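Local coordinates for protein methylxanthine N1-demethylase NdmA (Pseudomonas putida, PDB 6ICN) that catalyses the N1-demethylation of caffeine to theobromine and formaldehyde, as a Rieske-type non-heme iron oxygenase that draws its reducing power from NADH, at residues V41-K46 against T277-L282; E136-I141 against V265-S270. All blocks are in the same frame, centred on the assembly; numbering follows the deposited sequence.

Interaction 1 (V41-K46 against T277-L282); sequences VTELEK and TTKNFL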
loop_
_atom_site.group_PDB
_atom_site.type_symbol
_atom_site.label_atom_id
_atom_site.label_comp_id
_atom_site.label_asym_id
_atom_site.label_seq_id
_atom_site.Cartn_x
_atom_site.Cartn_y
_atom_site.Cartn_z
ATOM N N VAL A 41 3.478 15.913 -27.651
ATOM C CA VAL A 41 2.583 17.071 -27.594
ATOM C C VAL A 41 1.423 16.784 -26.651
ATOM O O VAL A 41 1.047 17.630 -25.828
ATOM C CB VAL A 41 2.097 17.453 -29.006
ATOM C CG1 VAL A 41 1.009 18.547 -28.932
ATOM C CG2 VAL A 41 3.279 17.960 -29.841
ATOM N N THR A 42 0.902 15.554 -26.702
ATOM C CA THR A 42 -0.154 15.126 -25.785
ATOM C C THR A 42 0.258 15.306 -24.321
ATOM O O THR A 42 -0.510 15.856 -23.515
ATOM C CB THR A 42 -0.525 13.677 -26.092
ATOM O OG1 THR A 42 -1.197 13.650 -27.363
ATOM C CG2 THR A 42 -1.465 13.118 -25.008
ATOM N N GLU A 43 1.479 14.891 -23.958
ATOM C CA GLU A 43 1.942 15.117 -22.588
ATOM C C GLU A 43 1.966 16.600 -22.232
ATOM O O GLU A 43 1.567 16.986 -21.127
ATOM C CB GLU A 43 3.335 14.516 -22.389
ATOM C CG GLU A 43 3.368 13.027 -22.255
ATOM C CD GLU A 43 4.783 12.534 -22.051
ATOM O OE1 GLU A 43 5.630 12.827 -22.912
ATOM O OE2 GLU A 43 5.049 11.857 -21.030
ATOM N N LEU A 44 2.434 17.455 -23.155
ATOM C CA LEU A 44 2.441 18.882 -22.863
ATOM C C LEU A 44 1.028 19.396 -22.611
ATOM O O LEU A 44 0.792 20.147 -21.656
ATOM C CB LEU A 44 3.109 19.635 -24.017
ATOM C CG LEU A 44 3.170 21.158 -23.889
ATOM C CD1 LEU A 44 3.756 21.636 -22.578
ATOM C CD2 LEU A 44 4.034 21.670 -25.035
ATOM N N GLU A 45 0.079 18.982 -23.444
ATOM C CA GLU A 45 -1.288 19.504 -23.337
ATOM C C GLU A 45 -1.997 18.988 -22.099
ATOM O O GLU A 45 -2.835 19.704 -21.521
ATOM C CB GLU A 45 -2.077 19.135 -24.597
ATOM C CG GLU A 45 -1.562 19.871 -25.824
ATOM C CD GLU A 45 -2.284 19.502 -27.100
ATOM O OE1 GLU A 45 -3.267 18.743 -27.055
ATOM O OE2 GLU A 45 -1.875 19.994 -28.174
ATOM N N LYS A 46 -1.650 17.776 -21.652
ATOM C CA LYS A 46 -2.256 17.200 -20.452
ATOM C C LYS A 46 -1.650 17.718 -19.152
ATOM O O LYS A 46 -2.265 17.542 -18.091
ATOM C CB LYS A 46 -2.122 15.676 -20.466
ATOM C CG LYS A 46 -3.094 15.002 -21.418
ATOM C CD LYS A 46 -2.747 13.534 -21.646
ATOM C CE LYS A 46 -3.105 12.666 -20.463
ATOM N NZ LYS A 46 -3.121 11.240 -20.885
ATOM N N THR A 277 18.941 6.496 -17.284
ATOM C CA THR A 277 17.507 6.449 -17.547
ATOM C C THR A 277 17.208 6.898 -18.966
ATOM O O THR A 277 17.853 7.817 -19.477
ATOM C CB THR A 277 16.755 7.369 -16.570
ATOM O OG1 THR A 277 17.104 7.022 -15.229
ATOM C CG2 THR A 277 15.234 7.255 -16.746
ATOM N N THR A 278 16.233 6.251 -19.593
ATOM C CA THR A 278 15.700 6.703 -20.869
ATOM C C THR A 278 14.193 6.868 -20.772
ATOM O O THR A 278 13.500 6.066 -20.136
ATOM C CB THR A 278 16.021 5.743 -22.030
ATOM O OG1 THR A 278 15.857 4.387 -21.608
ATOM C CG2 THR A 278 17.453 5.965 -22.508
ATOM N N LYS A 279 13.697 7.923 -21.409
ATOM C CA LYS A 279 12.281 8.058 -21.717
ATOM C C LYS A 279 12.152 7.790 -23.208
ATOM O O LYS A 279 12.728 8.520 -24.030
ATOM C CB LYS A 279 11.778 9.455 -21.340
ATOM C CG LYS A 279 10.326 9.720 -21.698
ATOM C CD LYS A 279 9.992 11.181 -21.369
ATOM C CE LYS A 279 8.506 11.443 -21.598
ATOM N NZ LYS A 279 8.132 12.854 -21.197
ATOM N N ASN A 280 11.454 6.717 -23.559
ATOM C CA ASN A 280 11.468 6.203 -24.917
ATOM C C ASN A 280 10.147 6.471 -25.624
ATOM O O ASN A 280 9.077 6.414 -25.014
ATOM C CB ASN A 280 11.798 4.713 -24.912
ATOM C CG ASN A 280 13.136 4.451 -24.244
ATOM O OD1 ASN A 280 14.188 4.745 -24.821
ATOM N ND2 ASN A 280 13.107 3.963 -23.003
ATOM N N PHE A 281 10.231 6.760 -26.921
ATOM C CA PHE A 281 9.070 7.075 -27.740
ATOM C C PHE A 281 8.986 6.096 -28.903
ATOM O O PHE A 281 9.999 5.812 -29.557
ATOM C CB PHE A 281 9.155 8.519 -28.271
ATOM C CG PHE A 281 9.274 9.564 -27.185
ATOM C CD1 PHE A 281 10.520 9.881 -26.632
ATOM C CD2 PHE A 281 8.143 10.229 -26.706
ATOM C CE1 PHE A 281 10.637 10.847 -25.627
ATOM C CE2 PHE A 281 8.251 11.195 -25.690
ATOM C CZ PHE A 281 9.489 11.502 -25.147
ATOM N N LEU A 282 7.783 5.580 -29.156
ATOM C CA LEU A 282 7.491 4.797 -30.350
ATOM C C LEU A 282 6.323 5.434 -31.086
ATOM O O LEU A 282 5.260 5.684 -30.495
ATOM C CB LEU A 282 7.143 3.334 -30.024
ATOM C CG LEU A 282 6.766 2.511 -31.277
ATOM C CD1 LEU A 282 8.004 2.290 -32.153
ATOM C CD2 LEU A 282 6.110 1.173 -30.915
#

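Interaction 2 (E136-I141 against V265-S270); sequences ERYGLI and VLFNVS. With CFF (caffeine), chain F.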
loop_
_atom_site.group_PDB
_atom_site.type_symbol
_atom_site.label_atom_id
_atom_site.label_comp_id
_atom_site.label_asym_id
_atom_site.label_seq_id
_atom_site.Cartn_x
_atom_site.Cartn_y
_atom_site.Cartn_z
ATOM N N GLU A 136 8.342 21.398 -32.282
ATOM C CA GLU A 136 7.473 20.244 -32.475
ATOM C C GLU A 136 7.727 19.620 -33.842
ATOM O O GLU A 136 7.884 20.325 -34.848
ATOM C CB GLU A 136 5.993 20.630 -32.351
ATOM C CG GLU A 136 5.011 19.457 -32.543
ATOM C CD GLU A 136 4.707 19.108 -34.017
ATOM O OE1 GLU A 136 4.519 17.916 -34.346
ATOM O OE2 GLU A 136 4.632 20.028 -34.861
ATOM N N ARG A 137 7.786 18.293 -33.869
ATOM C CA ARG A 137 7.807 17.548 -35.121
ATOM C C ARG A 137 7.293 16.142 -34.846
ATOM O O ARG A 137 7.676 15.526 -33.845
ATOM C CB ARG A 137 9.215 17.503 -35.750
ATOM C CG ARG A 137 9.162 17.070 -37.229
ATOM C CD ARG A 137 10.439 17.400 -38.020
ATOM N NE ARG A 137 10.717 18.835 -38.084
ATOM C CZ ARG A 137 11.831 19.349 -38.596
ATOM N NH1 ARG A 137 12.752 18.543 -39.108
ATOM N NH2 ARG A 137 12.024 20.661 -38.604
ATOM N N TYR A 138 6.412 15.654 -35.720
ATOM C CA TYR A 138 5.845 14.303 -35.636
ATOM C C TYR A 138 5.000 14.095 -34.395
ATOM O O TYR A 138 4.720 12.947 -34.034
ATOM C CB TYR A 138 6.922 13.208 -35.664
ATOM C CG TYR A 138 8.012 13.425 -36.677
ATOM C CD1 TYR A 138 7.711 13.740 -37.999
ATOM C CD2 TYR A 138 9.348 13.319 -36.306
ATOM C CE1 TYR A 138 8.719 13.926 -38.938
ATOM C CE2 TYR A 138 10.362 13.505 -37.241
ATOM C CZ TYR A 138 10.034 13.819 -38.545
ATOM O OH TYR A 138 11.022 14.001 -39.481
ATOM N N GLY A 139 4.564 15.164 -33.722
ATOM C CA GLY A 139 3.804 14.973 -32.500
ATOM C C GLY A 139 4.656 14.856 -31.252
ATOM O O GLY A 139 4.120 14.565 -30.166
ATOM N N LEU A 140 5.962 15.039 -31.376
ATOM C CA LEU A 140 6.860 15.115 -30.235
ATOM C C LEU A 140 7.434 16.520 -30.131
ATOM O O LEU A 140 7.486 17.271 -31.111
ATOM C CB LEU A 140 8.008 14.101 -30.359
ATOM C CG LEU A 140 7.655 12.637 -30.681
ATOM C CD1 LEU A 140 8.904 11.749 -30.756
ATOM C CD2 LEU A 140 6.652 12.065 -29.699
ATOM N N ILE A 141 7.911 16.847 -28.939
ATOM C CA ILE A 141 8.616 18.099 -28.671
ATOM C C ILE A 141 10.097 17.774 -28.561
ATOM O O ILE A 141 10.486 16.896 -27.769
ATOM C CB ILE A 141 8.113 18.770 -27.379
ATOM C CG1 ILE A 141 6.622 19.077 -27.468
ATOM C CG2 ILE A 141 8.938 20.019 -27.070
ATOM C CD1 ILE A 141 6.280 20.008 -28.579
ATOM N N VAL A 265 5.719 0.981 -40.457
ATOM C CA VAL A 265 6.897 1.773 -40.108
ATOM C C VAL A 265 6.964 1.911 -38.592
ATOM O O VAL A 265 5.965 2.268 -37.958
ATOM C CB VAL A 265 6.866 3.165 -40.761
ATOM C CG1 VAL A 265 8.151 3.923 -40.460
ATOM C CG2 VAL A 265 6.636 3.050 -42.277
ATOM N N LEU A 266 8.135 1.647 -38.022
ATOM C CA LEU A 266 8.387 1.848 -36.598
ATOM C C LEU A 266 9.412 2.957 -36.434
ATOM O O LEU A 266 10.507 2.892 -37.008
ATOM C CB LEU A 266 8.896 0.572 -35.928
ATOM C CG LEU A 266 7.991 -0.647 -36.063
ATOM C CD1 LEU A 266 8.797 -1.900 -35.762
ATOM C CD2 LEU A 266 6.797 -0.534 -35.110
ATOM N N PHE A 267 9.069 3.973 -35.653
ATOM C CA PHE A 267 9.978 5.076 -35.377
ATOM C C PHE A 267 10.216 5.084 -33.877
ATOM O O PHE A 267 9.295 5.352 -33.091
ATOM C CB PHE A 267 9.401 6.402 -35.873
ATOM C CG PHE A 267 10.248 7.601 -35.561
ATOM C CD1 PHE A 267 11.374 7.904 -36.326
ATOM C CD2 PHE A 267 9.914 8.446 -34.511
ATOM C CE1 PHE A 267 12.133 9.022 -36.048
ATOM C CE2 PHE A 267 10.681 9.581 -34.215
ATOM C CZ PHE A 267 11.793 9.871 -34.987
ATOM N N ASN A 268 11.434 4.752 -33.474
ATOM C CA ASN A 268 11.762 4.640 -32.059
ATOM C C ASN A 268 12.902 5.591 -31.734
ATOM O O ASN A 268 13.920 5.606 -32.433
ATOM C CB ASN A 268 12.136 3.193 -31.697
ATOM C CG ASN A 268 12.160 2.962 -30.186
ATOM O OD1 ASN A 268 13.220 3.074 -29.566
ATOM N ND2 ASN A 268 10.982 2.667 -29.582
ATOM N N VAL A 269 12.731 6.399 -30.688
ATOM C CA VAL A 269 13.787 7.322 -30.270
ATOM C C VAL A 269 13.821 7.412 -28.742
ATOM O O VAL A 269 12.779 7.398 -28.075
ATOM C CB VAL A 269 13.605 8.705 -30.944
ATOM C CG1 VAL A 269 12.204 9.309 -30.637
ATOM C CG2 VAL A 269 14.740 9.665 -30.566
ATOM N N SER A 270 15.029 7.490 -28.186
ATOM C CA SER A 270 15.241 7.531 -26.743
ATOM C C SER A 270 15.648 8.937 -26.318
ATOM O O SER A 270 16.578 9.517 -26.893
ATOM C CB SER A 270 16.333 6.545 -26.295
ATOM O OG SER A 270 16.058 5.208 -26.676
HETATM N N1 CFF F . 11.697 -4.080 -32.860
HETATM C C2 CFF F . 11.430 -4.740 -34.032
HETATM C C10 CFF F . 13.074 -3.867 -32.451
HETATM C C6 CFF F . 10.704 -3.633 -32.087
HETATM N N3 CFF F . 10.145 -4.944 -34.420
HETATM O O11 CFF F . 12.324 -5.137 -34.716
HETATM C C12 CFF F . 9.848 -5.647 -35.664
HETATM C C4 CFF F . 9.136 -4.495 -33.638
HETATM C C5 CFF F . 9.397 -3.839 -32.489
HETATM N N9 CFF F . 7.800 -4.560 -33.779
HETATM O O13 CFF F . 10.943 -3.056 -31.061
HETATM N N7 CFF F . 8.221 -3.495 -31.932
HETATM C C8 CFF F . 7.241 -3.941 -32.726
HETATM C C14 CFF F . 7.767 -2.799 -30.740
#

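Interaction 1 (V41-K46 against T277-L282)
Glu-43 on helix 41-47 and Lys-279 on strand 277-286 reach toward each other from opposite directions and close a salt bridge. Lys-279 NZ lies 3.0 Å from Glu-43 OE1, on the syn side of that oxygen and 28° out of the carboxylate plane. The bond from Lys-279 NZ to Glu-43 OE2, at 3.2 Å, is weak, so the ammonium group straddles both oxygens but leans on one. Val-38 O, a backbone carbonyl, is the strongest polar partner of this ammonium group, and the Glu-43 carboxylate supplies the opposite charge. The same OE1 sits 4.2 Å from Phe-281 CE2, at the edge of the ring and near its plane, where the slightly positive C-H rim suits a neighbouring anion. Lysine fits its place by length: with CG anti to the backbone N (chi1 177°) and every later torsion also extended, the chain spans the distance from the sheet almost straight. Its side chain packs on Pro-172 and Trp-174 of strand 166-175. Glutamate suits the helix because it is long enough to carry a carboxylate out to this buried ammonium. With an alanine here, Lys-279 would probably keep Val-38 O but lose its carboxylate mate, leaving the positive charge poorly compensated and a gap beside the Phe-281 edge. Glu-43 N is hydrogen-bonded to Thr-40 OG1, which ties the start of the helix to the end of strand 35-40. Thr-42, Glu-45 and Lys-46 of the helix pack instead on Tyr-294 of the second subunit. An ion pair thus helps to join the short helix after the first strand of the Rieske domain to the large antiparallel sheet of the catalytic domain, the two-domain build of Rieske oxygenase alpha subunits.

Interaction 2 (E136-I141 against V265-S270)
The tight hairpin joining strands 131-137 and 140-144 of the Rieske domain presents Tyr-138 and Leu-140 to Phe-267 and Val-269 on strand 263-274 of the catalytic sheet. It is a two-residue hairpin with a type I' turn, closed by the reciprocal backbone bonds between Arg-137 and Leu-140. Both turn residues take left-handed backbone angles, and a side chain on Gly-139 would run into the carbonyl oxygen of Tyr-138, which explains the glycine. Glu-136 OE1 accepts the Gly-139 N-H at 2.8 Å, nearly along its C-O axis, a further hold on the turn. Across the contact the edge of the Tyr-138 ring is directed at the face of Phe-267 in a T-shaped pair, centroids 5.8 Å apart and planes at 68°. Arg-137 CG rests 3.4 Å above the plane of the Tyr-138 ring, over its centre, so one face is occupied by aliphatic carbon, while the tyrosine hydroxyl is hydrogen-bonded to Pro-155 O. Leu-140 works with a single methyl. With CG anti to the carbonyl carbon (chi1 -50°), its CD1 meets Val-269 CG1 tip to tip at 4.1 Å and lies at the edge of Phe-267, 4.5 Å from CE2. Leucine suits this place because its branched tip can touch an aromatic rim and a valine methyl at once. Among the surrounding elements, Phe-157 of a loop meets the rings of both Tyr-138 and Phe-267. Pro-37 of strand 35-40 and Phe-281 of strand 277-286 each touch both Leu-140 and Val-269. From the same stretch of strand 263-274, Leu-266 CD1 approaches caffeine C4 to 3.4 Å, and Asn-268 packs against helix 179-186.

Overall arrangement
Interactions 1 and 2, with centres about 10 Å apart, are the polar and apolar parts of one interdomain seam. Strands 263-274 and 277-286, consecutive in the chain, are neighbours in the catalytic sheet, paired through Phe-281 N and Val-269 O at 2.9 Å; Asn-280 OD1 and Ser-270 OG, 2.7 Å apart, add a side-chain bond. On the Rieske side, a backbone bond between Val-41 and Gly-139 ties the helix to the hairpin turn. Interaction 1 is remote from the substrate, the Phe-281 side chain lying about 12 Å from the caffeine. Interaction 2 comes nearer, because its strand carries Leu-266 of the caffeine pocket.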